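Mitogen (Streptococcus dysgalactiae, PDB 2J4X) is a zinc-binding bacterial superantigen of the staphylococcal/streptococcal toxin family, which probably acts as a toxin by stimulating T cells through MHC class II and the T-cell receptor. Local coordinates at residues L10-Y14 and L182-Y188; I109-G115 and S200-L206; F137-D141 and Y167-H171. All coordinates share one frame. Numbering follows the deposited sequence.

Interaction 1. Residues L10-Y14 and L182-Y188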
loop_
_atom_site.group_PDB
_atom_site.type_symbol
_atom_site.label_atom_id
_atom_site.label_comp_id
_atom_site.label_asym_id
_atom_site.label_seq_id
_atom_site.Cartn_x
_atom_site.Cartn_y
_atom_site.Cartn_z
ATOM N N LEU A 10 -7.525 4.374 -11.601
ATOM C CA LEU A 10 -6.430 4.408 -10.624
ATOM C C LEU A 10 -6.657 5.502 -9.602
ATOM O O LEU A 10 -6.429 5.301 -8.403
ATOM C CB LEU A 10 -5.087 4.633 -11.321
ATOM C CG LEU A 10 -4.604 3.405 -12.083
ATOM C CD1 LEU A 10 -3.627 3.816 -13.143
ATOM C CD2 LEU A 10 -4.003 2.406 -11.121
ATOM N N LYS A 11 -7.107 6.661 -10.073
ATOM C CA LYS A 11 -7.385 7.772 -9.173
ATOM C C LYS A 11 -8.499 7.384 -8.223
ATOM O O LYS A 11 -8.444 7.692 -7.038
ATOM C CB LYS A 11 -7.829 9.023 -9.937
ATOM C CG LYS A 11 -8.272 10.128 -8.995
ATOM C CD LYS A 11 -8.579 11.411 -9.704
ATOM C CE LYS A 11 -8.946 12.486 -8.710
ATOM N NZ LYS A 11 -9.420 13.709 -9.414
ATOM N N ASN A 12 -9.512 6.701 -8.746
ATOM C CA ASN A 12 -10.654 6.304 -7.933
ATOM C C ASN A 12 -10.265 5.320 -6.857
ATOM O O ASN A 12 -10.739 5.392 -5.725
ATOM C CB ASN A 12 -11.726 5.679 -8.806
ATOM C CG ASN A 12 -13.002 5.453 -8.047
ATOM O OD1 ASN A 12 -13.639 6.413 -7.621
ATOM N ND2 ASN A 12 -13.376 4.184 -7.846
ATOM N N ILE A 13 -9.400 4.398 -7.233
ATOM C CA ILE A 13 -8.925 3.381 -6.333
ATOM C C ILE A 13 -8.061 3.950 -5.226
ATOM O O ILE A 13 -8.353 3.738 -4.045
ATOM C CB ILE A 13 -8.098 2.347 -7.092
ATOM C CG1 ILE A 13 -8.983 1.598 -8.076
ATOM C CG2 ILE A 13 -7.405 1.411 -6.124
ATOM C CD1 ILE A 13 -8.209 0.694 -8.976
ATOM N N TYR A 14 -7.012 4.693 -5.584
ATOM C CA TYR A 14 -6.086 5.199 -4.580
ATOM C C TYR A 14 -6.406 6.494 -3.883
ATOM O O TYR A 14 -5.647 6.919 -3.028
ATOM C CB TYR A 14 -4.668 5.247 -5.161
ATOM C CG TYR A 14 -4.123 3.868 -5.477
ATOM C CD1 TYR A 14 -3.597 3.060 -4.459
ATOM C CD2 TYR A 14 -4.207 3.331 -6.775
ATOM C CE1 TYR A 14 -3.172 1.750 -4.717
ATOM C CE2 TYR A 14 -3.785 2.026 -7.044
ATOM C CZ TYR A 14 -3.272 1.240 -6.011
ATOM O OH TYR A 14 -2.887 -0.054 -6.244
ATOM N N LEU A 182 2.971 1.290 -11.786
ATOM C CA LEU A 182 2.139 2.332 -11.175
ATOM C C LEU A 182 0.767 2.466 -11.789
ATOM O O LEU A 182 -0.068 3.197 -11.277
ATOM C CB LEU A 182 2.832 3.690 -11.274
ATOM C CG LEU A 182 3.941 4.011 -10.273
ATOM C CD1 LEU A 182 4.570 5.386 -10.586
ATOM C CD2 LEU A 182 3.337 3.977 -8.854
ATOM N N PHE A 183 0.554 1.779 -12.907
ATOM C CA PHE A 183 -0.717 1.811 -13.610
ATOM C C PHE A 183 -1.461 0.488 -13.537
ATOM O O PHE A 183 -2.238 0.145 -14.425
ATOM C CB PHE A 183 -0.499 2.257 -15.065
ATOM C CG PHE A 183 -0.290 3.739 -15.189
ATOM C CD1 PHE A 183 0.923 4.313 -14.823
ATOM C CD2 PHE A 183 -1.360 4.581 -15.489
ATOM C CE1 PHE A 183 1.059 5.697 -14.736
ATOM C CE2 PHE A 183 -1.229 5.963 -15.404
ATOM C CZ PHE A 183 -0.020 6.517 -15.023
ATOM N N THR A 184 -1.200 -0.244 -12.457
ATOM C CA THR A 184 -1.837 -1.527 -12.175
ATOM C C THR A 184 -2.326 -1.492 -10.721
ATOM O O THR A 184 -1.955 -0.600 -9.946
ATOM C CB THR A 184 -0.852 -2.748 -12.338
ATOM O OG1 THR A 184 0.175 -2.693 -11.349
ATOM C CG2 THR A 184 -0.208 -2.747 -13.687
ATOM N N HIS A 185 -3.182 -2.447 -10.364
ATOM C CA HIS A 185 -3.685 -2.568 -8.993
ATOM C C HIS A 185 -3.144 -3.894 -8.450
ATOM O O HIS A 185 -3.687 -4.957 -8.746
ATOM C CB HIS A 185 -5.216 -2.596 -8.948
ATOM C CG HIS A 185 -5.763 -2.501 -7.560
ATOM N ND1 HIS A 185 -5.121 -3.059 -6.473
ATOM C CD2 HIS A 185 -6.866 -1.888 -7.072
ATOM C CE1 HIS A 185 -5.803 -2.790 -5.375
ATOM N NE2 HIS A 185 -6.865 -2.082 -5.710
ATOM N N PRO A 186 -2.058 -3.850 -7.663
ATOM C CA PRO A 186 -1.532 -5.115 -7.147
ATOM C C PRO A 186 -2.576 -5.912 -6.369
ATOM O O PRO A 186 -3.598 -5.371 -5.950
ATOM C CB PRO A 186 -0.365 -4.669 -6.260
ATOM C CG PRO A 186 0.107 -3.417 -6.914
ATOM C CD PRO A 186 -1.201 -2.720 -7.260
ATOM N N ASN A 187 -2.305 -7.203 -6.203
ATOM C CA ASN A 187 -3.161 -8.096 -5.428
ATOM C C ASN A 187 -2.647 -8.024 -3.994
ATOM O O ASN A 187 -1.624 -8.632 -3.646
ATOM C CB ASN A 187 -3.038 -9.537 -5.909
ATOM C CG ASN A 187 -3.964 -10.478 -5.156
ATOM O OD1 ASN A 187 -4.580 -10.095 -4.159
ATOM N ND2 ASN A 187 -4.066 -11.715 -5.632
ATOM N N TYR A 188 -3.356 -7.286 -3.160
ATOM C CA TYR A 188 -2.931 -7.107 -1.775
ATOM C C TYR A 188 -3.447 -8.190 -0.819
ATOM O O TYR A 188 -3.124 -8.188 0.371
ATOM C CB TYR A 188 -3.376 -5.726 -1.260
ATOM C CG TYR A 188 -2.898 -4.530 -2.054
ATOM C CD1 TYR A 188 -1.558 -4.379 -2.389
ATOM C CD2 TYR A 188 -3.785 -3.506 -2.390
ATOM C CE1 TYR A 188 -1.109 -3.222 -3.040
ATOM C CE2 TYR A 188 -3.363 -2.356 -3.029
ATOM C CZ TYR A 188 -2.023 -2.209 -3.352
ATOM O OH TYR A 188 -1.594 -1.036 -3.947
#

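Interaction 2. Residues I109-G115 and S200-L206. With ZN (zinc ion), chain B.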
loop_
_atom_site.group_PDB
_atom_site.type_symbol
_atom_site.label_atom_id
_atom_site.label_comp_id
_atom_site.label_asym_id
_atom_site.label_seq_id
_atom_site.Cartn_x
_atom_site.Cartn_y
_atom_site.Cartn_z
ATOM N N ILE A 109 12.671 6.562 4.692
ATOM C CA ILE A 109 13.117 6.136 3.373
ATOM C C ILE A 109 12.835 7.187 2.306
ATOM O O ILE A 109 11.729 7.722 2.219
ATOM C CB ILE A 109 12.460 4.775 2.993
ATOM C CG1 ILE A 109 12.826 3.718 4.046
ATOM C CG2 ILE A 109 12.978 4.287 1.642
ATOM C CD1 ILE A 109 14.305 3.411 4.092
ATOM N N TYR A 110 13.865 7.490 1.515
ATOM C CA TYR A 110 13.763 8.465 0.438
ATOM C C TYR A 110 13.168 7.879 -0.836
ATOM O O TYR A 110 13.369 6.707 -1.184
ATOM C CB TYR A 110 15.133 9.131 0.149
ATOM C CG TYR A 110 15.385 10.300 1.071
ATOM C CD1 TYR A 110 15.746 10.087 2.403
ATOM C CD2 TYR A 110 15.067 11.602 0.677
ATOM C CE1 TYR A 110 15.760 11.142 3.338
ATOM C CE2 TYR A 110 15.074 12.664 1.589
ATOM C CZ TYR A 110 15.414 12.428 2.927
ATOM O OH TYR A 110 15.350 13.446 3.872
ATOM N N MET A 111 12.406 8.734 -1.506
ATOM C CA MET A 111 11.730 8.411 -2.745
ATOM C C MET A 111 12.452 9.251 -3.809
ATOM O O MET A 111 12.466 10.478 -3.737
ATOM C CB MET A 111 10.255 8.819 -2.602
ATOM C CG MET A 111 9.263 8.226 -3.582
ATOM S SD MET A 111 7.577 8.585 -2.982
ATOM C CE MET A 111 7.210 10.032 -3.909
ATOM N N ASN A 112 13.094 8.580 -4.759
ATOM C CA ASN A 112 13.803 9.250 -5.851
ATOM C C ASN A 112 12.877 9.224 -7.040
ATOM O O ASN A 112 12.485 8.139 -7.489
ATOM C CB ASN A 112 15.067 8.492 -6.235
ATOM C CG ASN A 112 16.048 8.393 -5.104
ATOM O OD1 ASN A 112 16.736 7.375 -4.957
ATOM N ND2 ASN A 112 16.132 9.452 -4.297
ATOM N N ILE A 113 12.536 10.404 -7.552
ATOM C CA ILE A 113 11.644 10.505 -8.693
ATOM C C ILE A 113 12.434 10.844 -9.950
ATOM O O ILE A 113 13.153 11.832 -9.988
ATOM C CB ILE A 113 10.575 11.553 -8.449
ATOM C CG1 ILE A 113 9.932 11.317 -7.088
ATOM C CG2 ILE A 113 9.535 11.468 -9.542
ATOM C CD1 ILE A 113 8.820 12.275 -6.758
ATOM N N PHE A 114 12.304 9.996 -10.970
ATOM C CA PHE A 114 13.007 10.164 -12.234
ATOM C C PHE A 114 12.041 10.379 -13.359
ATOM O O PHE A 114 10.974 9.775 -13.383
ATOM C CB PHE A 114 13.867 8.940 -12.530
ATOM C CG PHE A 114 14.929 8.697 -11.499
ATOM C CD1 PHE A 114 14.854 7.604 -10.644
ATOM C CD2 PHE A 114 15.992 9.582 -11.358
ATOM C CE1 PHE A 114 15.822 7.403 -9.671
ATOM C CE2 PHE A 114 16.961 9.385 -10.387
ATOM C CZ PHE A 114 16.875 8.295 -9.545
ATOM N N GLY A 115 12.425 11.250 -14.289
ATOM C CA GLY A 115 11.582 11.569 -15.428
ATOM C C GLY A 115 12.016 12.864 -16.094
ATOM O O GLY A 115 12.415 13.829 -15.425
ATOM N N SER A 200 16.973 0.192 1.074
ATOM C CA SER A 200 17.823 1.356 1.031
ATOM C C SER A 200 16.957 2.568 0.687
ATOM O O SER A 200 16.881 3.518 1.468
ATOM C CB SER A 200 18.921 1.186 -0.002
ATOM O OG SER A 200 19.712 2.365 -0.046
ATOM N N HIS A 201 16.285 2.533 -0.461
ATOM C CA HIS A 201 15.437 3.654 -0.866
ATOM C C HIS A 201 14.372 3.215 -1.847
ATOM O O HIS A 201 14.310 2.041 -2.206
ATOM C CB HIS A 201 16.272 4.741 -1.532
ATOM C CG HIS A 201 17.093 4.248 -2.682
ATOM N ND1 HIS A 201 18.276 3.558 -2.513
ATOM C CD2 HIS A 201 16.900 4.336 -4.019
ATOM C CE1 HIS A 201 18.778 3.245 -3.694
ATOM N NE2 HIS A 201 17.963 3.706 -4.625
ATOM N N PHE A 202 13.532 4.163 -2.271
ATOM C CA PHE A 202 12.475 3.885 -3.248
ATOM C C PHE A 202 12.794 4.658 -4.523
ATOM O O PHE A 202 13.208 5.814 -4.446
ATOM C CB PHE A 202 11.098 4.332 -2.731
ATOM C CG PHE A 202 10.651 3.621 -1.488
ATOM C CD1 PHE A 202 9.935 4.306 -0.506
ATOM C CD2 PHE A 202 10.964 2.275 -1.283
ATOM C CE1 PHE A 202 9.540 3.664 0.671
ATOM C CE2 PHE A 202 10.578 1.623 -0.116
ATOM C CZ PHE A 202 9.863 2.321 0.866
ATOM N N ASP A 203 12.611 4.017 -5.681
ATOM C CA ASP A 203 12.860 4.651 -6.980
ATOM C C ASP A 203 11.592 4.735 -7.807
ATOM O O ASP A 203 10.914 3.732 -8.018
ATOM C CB ASP A 203 13.902 3.877 -7.781
ATOM C CG ASP A 203 15.307 4.044 -7.238
ATOM O OD1 ASP A 203 15.749 5.203 -7.014
ATOM O OD2 ASP A 203 15.969 3.000 -7.047
ATOM N N VAL A 204 11.279 5.933 -8.283
ATOM C CA VAL A 204 10.082 6.141 -9.086
ATOM C C VAL A 204 10.503 6.442 -10.523
ATOM O O VAL A 204 11.286 7.351 -10.745
ATOM C CB VAL A 204 9.269 7.308 -8.529
ATOM C CG1 VAL A 204 7.991 7.464 -9.308
ATOM C CG2 VAL A 204 8.992 7.084 -7.053
ATOM N N TYR A 205 10.001 5.672 -11.493
ATOM C CA TYR A 205 10.356 5.866 -12.909
ATOM C C TYR A 205 9.207 6.343 -13.755
ATOM O O TYR A 205 8.490 5.533 -14.343
ATOM C CB TYR A 205 10.899 4.574 -13.511
ATOM C CG TYR A 205 12.146 4.125 -12.818
ATOM C CD1 TYR A 205 12.097 3.223 -11.746
ATOM C CD2 TYR A 205 13.376 4.662 -13.177
ATOM C CE1 TYR A 205 13.252 2.871 -11.054
ATOM C CE2 TYR A 205 14.530 4.324 -12.492
ATOM C CZ TYR A 205 14.465 3.433 -11.441
ATOM O OH TYR A 205 15.631 3.117 -10.795
ATOM N N LEU A 206 9.060 7.662 -13.833
ATOM C CA LEU A 206 7.984 8.280 -14.591
ATOM C C LEU A 206 8.151 8.207 -16.112
ATOM O O LEU A 206 9.235 8.433 -16.648
ATOM C CB LEU A 206 7.800 9.730 -14.137
ATOM C CG LEU A 206 7.594 9.872 -12.626
ATOM C CD1 LEU A 206 7.305 11.321 -12.283
ATOM C CD2 LEU A 206 6.461 8.964 -12.162
HETATM ZN ZN ZN B . 18.105 2.937 -6.580
HETATM O O HOH W 1 16.755 6.250 1.986
#

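Interaction 3. Residues F137-D141 and Y167-H171. With ZN (zinc ion), chain B.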
loop_
_atom_site.group_PDB
_atom_site.type_symbol
_atom_site.label_atom_id
_atom_site.label_comp_id
_atom_site.label_asym_id
_atom_site.label_seq_id
_atom_site.Cartn_x
_atom_site.Cartn_y
_atom_site.Cartn_z
ATOM N N PHE A 137 3.634 -4.466 1.955
ATOM C CA PHE A 137 3.959 -3.842 0.682
ATOM C C PHE A 137 2.772 -2.918 0.315
ATOM O O PHE A 137 2.967 -1.846 -0.264
ATOM C CB PHE A 137 4.142 -4.911 -0.398
ATOM C CG PHE A 137 4.177 -4.354 -1.801
ATOM C CD1 PHE A 137 5.279 -3.645 -2.257
ATOM C CD2 PHE A 137 3.074 -4.492 -2.651
ATOM C CE1 PHE A 137 5.280 -3.085 -3.524
ATOM C CE2 PHE A 137 3.074 -3.926 -3.927
ATOM C CZ PHE A 137 4.177 -3.226 -4.351
ATOM N N GLN A 138 1.545 -3.334 0.655
ATOM C CA GLN A 138 0.368 -2.534 0.363
ATOM C C GLN A 138 0.491 -1.134 0.949
ATOM O O GLN A 138 0.119 -0.152 0.280
ATOM C CB GLN A 138 -0.900 -3.180 0.908
ATOM C CG GLN A 138 -2.090 -2.236 0.750
ATOM C CD GLN A 138 -3.407 -2.823 1.208
ATOM O OE1 GLN A 138 -4.460 -2.221 1.012
ATOM N NE2 GLN A 138 -3.357 -4.003 1.814
ATOM N N GLU A 139 1.001 -1.039 2.186
ATOM C CA GLU A 139 1.178 0.248 2.857
ATOM C C GLU A 139 2.164 1.143 2.106
ATOM O O GLU A 139 1.878 2.316 1.864
ATOM C CB GLU A 139 1.680 0.078 4.290
ATOM C CG GLU A 139 1.928 1.446 4.964
ATOM C CD GLU A 139 2.475 1.363 6.372
ATOM O OE1 GLU A 139 2.207 0.376 7.080
ATOM O OE2 GLU A 139 3.158 2.309 6.780
ATOM N N ILE A 140 3.340 0.603 1.774
ATOM C CA ILE A 140 4.346 1.348 1.011
ATOM C C ILE A 140 3.755 1.796 -0.334
ATOM O O ILE A 140 3.835 2.971 -0.690
ATOM C CB ILE A 140 5.571 0.477 0.680
ATOM C CG1 ILE A 140 6.242 0.008 1.971
ATOM C CG2 ILE A 140 6.537 1.251 -0.199
ATOM C CD1 ILE A 140 7.436 -0.908 1.740
ATOM N N ASP A 141 3.146 0.863 -1.068
ATOM C CA ASP A 141 2.596 1.156 -2.388
ATOM C C ASP A 141 1.541 2.251 -2.358
ATOM O O ASP A 141 1.594 3.189 -3.150
ATOM C CB ASP A 141 2.031 -0.133 -3.009
ATOM C CG ASP A 141 1.765 0.003 -4.508
ATOM O OD1 ASP A 141 2.555 0.683 -5.196
ATOM O OD2 ASP A 141 0.784 -0.579 -5.008
ATOM N N TYR A 167 6.525 3.119 -13.361
ATOM C CA TYR A 167 6.649 2.095 -12.328
ATOM C C TYR A 167 7.626 2.571 -11.235
ATOM O O TYR A 167 8.300 3.586 -11.385
ATOM C CB TYR A 167 7.120 0.759 -12.958
ATOM C CG TYR A 167 8.533 0.756 -13.526
ATOM C CD1 TYR A 167 9.599 0.208 -12.811
ATOM C CD2 TYR A 167 8.801 1.312 -14.771
ATOM C CE1 TYR A 167 10.879 0.219 -13.320
ATOM C CE2 TYR A 167 10.084 1.328 -15.284
ATOM C CZ TYR A 167 11.111 0.783 -14.554
ATOM O OH TYR A 167 12.376 0.818 -15.070
ATOM N N TRP A 168 7.675 1.860 -10.122
ATOM C CA TRP A 168 8.597 2.246 -9.083
ATOM C C TRP A 168 9.187 0.985 -8.515
ATOM O O TRP A 168 8.789 -0.114 -8.883
ATOM C CB TRP A 168 7.898 3.046 -7.979
ATOM C CG TRP A 168 6.959 2.241 -7.162
ATOM C CD1 TRP A 168 5.688 1.850 -7.502
ATOM C CD2 TRP A 168 7.204 1.716 -5.855
ATOM N NE1 TRP A 168 5.125 1.116 -6.478
ATOM C CE2 TRP A 168 6.033 1.015 -5.455
ATOM C CE3 TRP A 168 8.301 1.765 -4.977
ATOM C CZ2 TRP A 168 5.930 0.372 -4.213
ATOM C CZ3 TRP A 168 8.197 1.127 -3.748
ATOM C CH2 TRP A 168 7.013 0.437 -3.375
ATOM N N GLY A 169 10.149 1.150 -7.619
ATOM C CA GLY A 169 10.775 0.004 -6.993
ATOM C C GLY A 169 11.340 0.252 -5.606
ATOM O O GLY A 169 11.661 1.372 -5.227
ATOM N N ILE A 170 11.430 -0.829 -4.843
ATOM C CA ILE A 170 12.001 -0.809 -3.509
ATOM C C ILE A 170 13.432 -1.229 -3.807
ATOM O O ILE A 170 13.665 -2.345 -4.293
ATOM C CB ILE A 170 11.341 -1.878 -2.609
ATOM C CG1 ILE A 170 9.874 -1.515 -2.388
ATOM C CG2 ILE A 170 12.109 -2.011 -1.284
ATOM C CD1 ILE A 170 9.045 -2.611 -1.764
ATOM N N HIS A 171 14.385 -0.334 -3.569
ATOM C CA HIS A 171 15.776 -0.666 -3.832
ATOM C C HIS A 171 16.430 -1.089 -2.544
ATOM O O HIS A 171 16.706 -0.267 -1.662
ATOM C CB HIS A 171 16.531 0.504 -4.449
ATOM C CG HIS A 171 17.714 0.083 -5.277
ATOM N ND1 HIS A 171 18.074 0.725 -6.446
ATOM C CD2 HIS A 171 18.604 -0.926 -5.114
ATOM C CE1 HIS A 171 19.131 0.127 -6.967
ATOM N NE2 HIS A 171 19.474 -0.877 -6.178
HETATM ZN ZN ZN B . 18.105 2.937 -6.580
#

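Interaction 1. Residues L10-Y14 and L182-Y188
Leu10 lays its two methyl groups against the start of the loop 182-188: CD1 lies 3.4 Å from CD2 of Phe183, while CD2 is 4.0 Å from the carbonyl O of Leu182 and 3.8 Å from O of Thr184. Its CA-to-CB bond points toward the loop, and it gives up 79 Å² of surface to it. The CA atoms of Leu10 and Phe183, 6.9 Å apart, are the nearest CA pair across the segments. One turn further along the helix, tied by the hydrogen bond from Tyr14 N to Leu10 O (2.9 Å), stands Tyr14. Its hydroxyl reaches past the backbone of Thr184 and the ring of Pro186 (Tyr14 OH to Pro186 CD, 3.3 Å) and donates a hydrogen bond to Tyr188 OH at 2.8 Å. Tyr188 OH is hydrogen-bonded in turn to Asp141 OD2, so the two phenols and the carboxylate form a hydrogen-bonded chain that ends on helix 137-150. Ile13 packs on His185, with CG2 3.5 Å from CD2; that imidazole is held against its own loop by a hydrogen bond from His185 ND1 to Pro186 O (2.8 Å), and Tyr14 OH sits over one of its faces. The contact buries 324 Å² in total, most of the touching residues are buried, and its tyrosine pair lies inside. Ile13 and Tyr14 also touch Leu77 of strand 71-84, in the OB-fold portion. The N-terminal helix is thus wedged between the two halves of the molecule and packs on a beta-grasp loop, an interdomain junction typical of the two-domain superantigen fold.

Interaction 2. Residues I109-G115 and S200-L206
Strands 104-114 and 199-206 run as a parallel pair in the mixed sheet of the beta-grasp domain, their local axes 4.6 Å apart at closest and 22° from parallel. Five backbone hydrogen bonds form the ladder: Phe202 N to Tyr110 O (2.8 Å), Asn112 N to Phe202 O (2.8 Å), Val204 N to Asn112 O (2.6 Å), Phe114 N to Val204 O (2.8 Å) and Leu206 N to Phe114 O (2.9 Å). Before it, a water links Tyr110 N and Ser200 O, where Ser200 and His201 form a classic beta bulge opposite His171. Apolar contacts line the face bearing Met111, Ile113, Phe202 and Val204, such as Met111 CG to Val204 CG2 at 3.7 Å. Alongside, Ile109 CG2 makes a CH-pi contact 3.6 Å from the centroid of the Phe202 ring. Of the zinc ligands this pair supplies two, both from strand 199-206, with His171 of strand 166-172 as the third: zinc is bound by His201 NE2 at 2.1 Å and Asp203 OD2 at 2.2 Å.

Interaction 3. Residues F137-D141 and Y167-H171
Phe137, in the first turn, leaves the helix sideways, but its ring reaches the strand: CE1 lies 3.6 Å from CZ2 of Trp168, and CD1 is 3.9 Å from CD1 of Ile170. The Phe137 ring and the six-membered ring of Trp168 are nearly parallel (2°) but lie in different planes, offset by about 2.4 Å with centroids 5.9 Å apart, so they meet rim to rim without overlapping. Ile140, one turn on, points its CA-to-CB bond toward the strand; its CG2 presses on CH2 of Trp168 at 3.3 Å, and its CD1 is 4.2 Å from CD1 of Ile170. Asp141 completes the contact with its carboxylate: Trp168 NE1 donates a hydrogen bond to OD1 at 2.9 Å, bent to 137° at the hydrogen, which satisfies the indole's one polar atom within an otherwise apolar interface. OD1 is also salt-bridged to Arg145 and OD2 hydrogen-bonded to Tyr188 OH, giving the carboxylate three partners. Trp168 and Ile170 face the helix, whereas His171 binds zinc through ND1 at 2.2 Å. All five touching residues are buried. The short axes of 137-141 and 167-171 pass 10.9 Å apart at 126°. Packing a helix on one face of a mixed sheet is the beta-grasp hallmark. There strand 166-172 runs between strands 177-181 and 199-206, and Ile140 also meets Phe202 of the latter.

How the interactions relate
Interactions 2 and 3 share the beta-grasp sheet, their centres 10 Å apart: strand 199-206 pairs with 104-114 on one side and with 166-172 on the other. Together they assemble the zinc site, interaction 3 supplying His171 and interaction 2 the other two ligands. Interaction 1 lies farther off, 12 Å from interaction 3 and 18 Å from interaction 2, where the N-terminal helix meets the loop after strand 177-181; Leu182 packs on Trp168 and Val204. Along the chain, interaction 3 is nested inside the loops closed by both others, whereas interactions 1 and 2 cross. Asp141 of helix 137-150 hydrogen-bonds both Tyr188 and Trp168, so this helix connects the interdomain contact to the sheet carrying the metal.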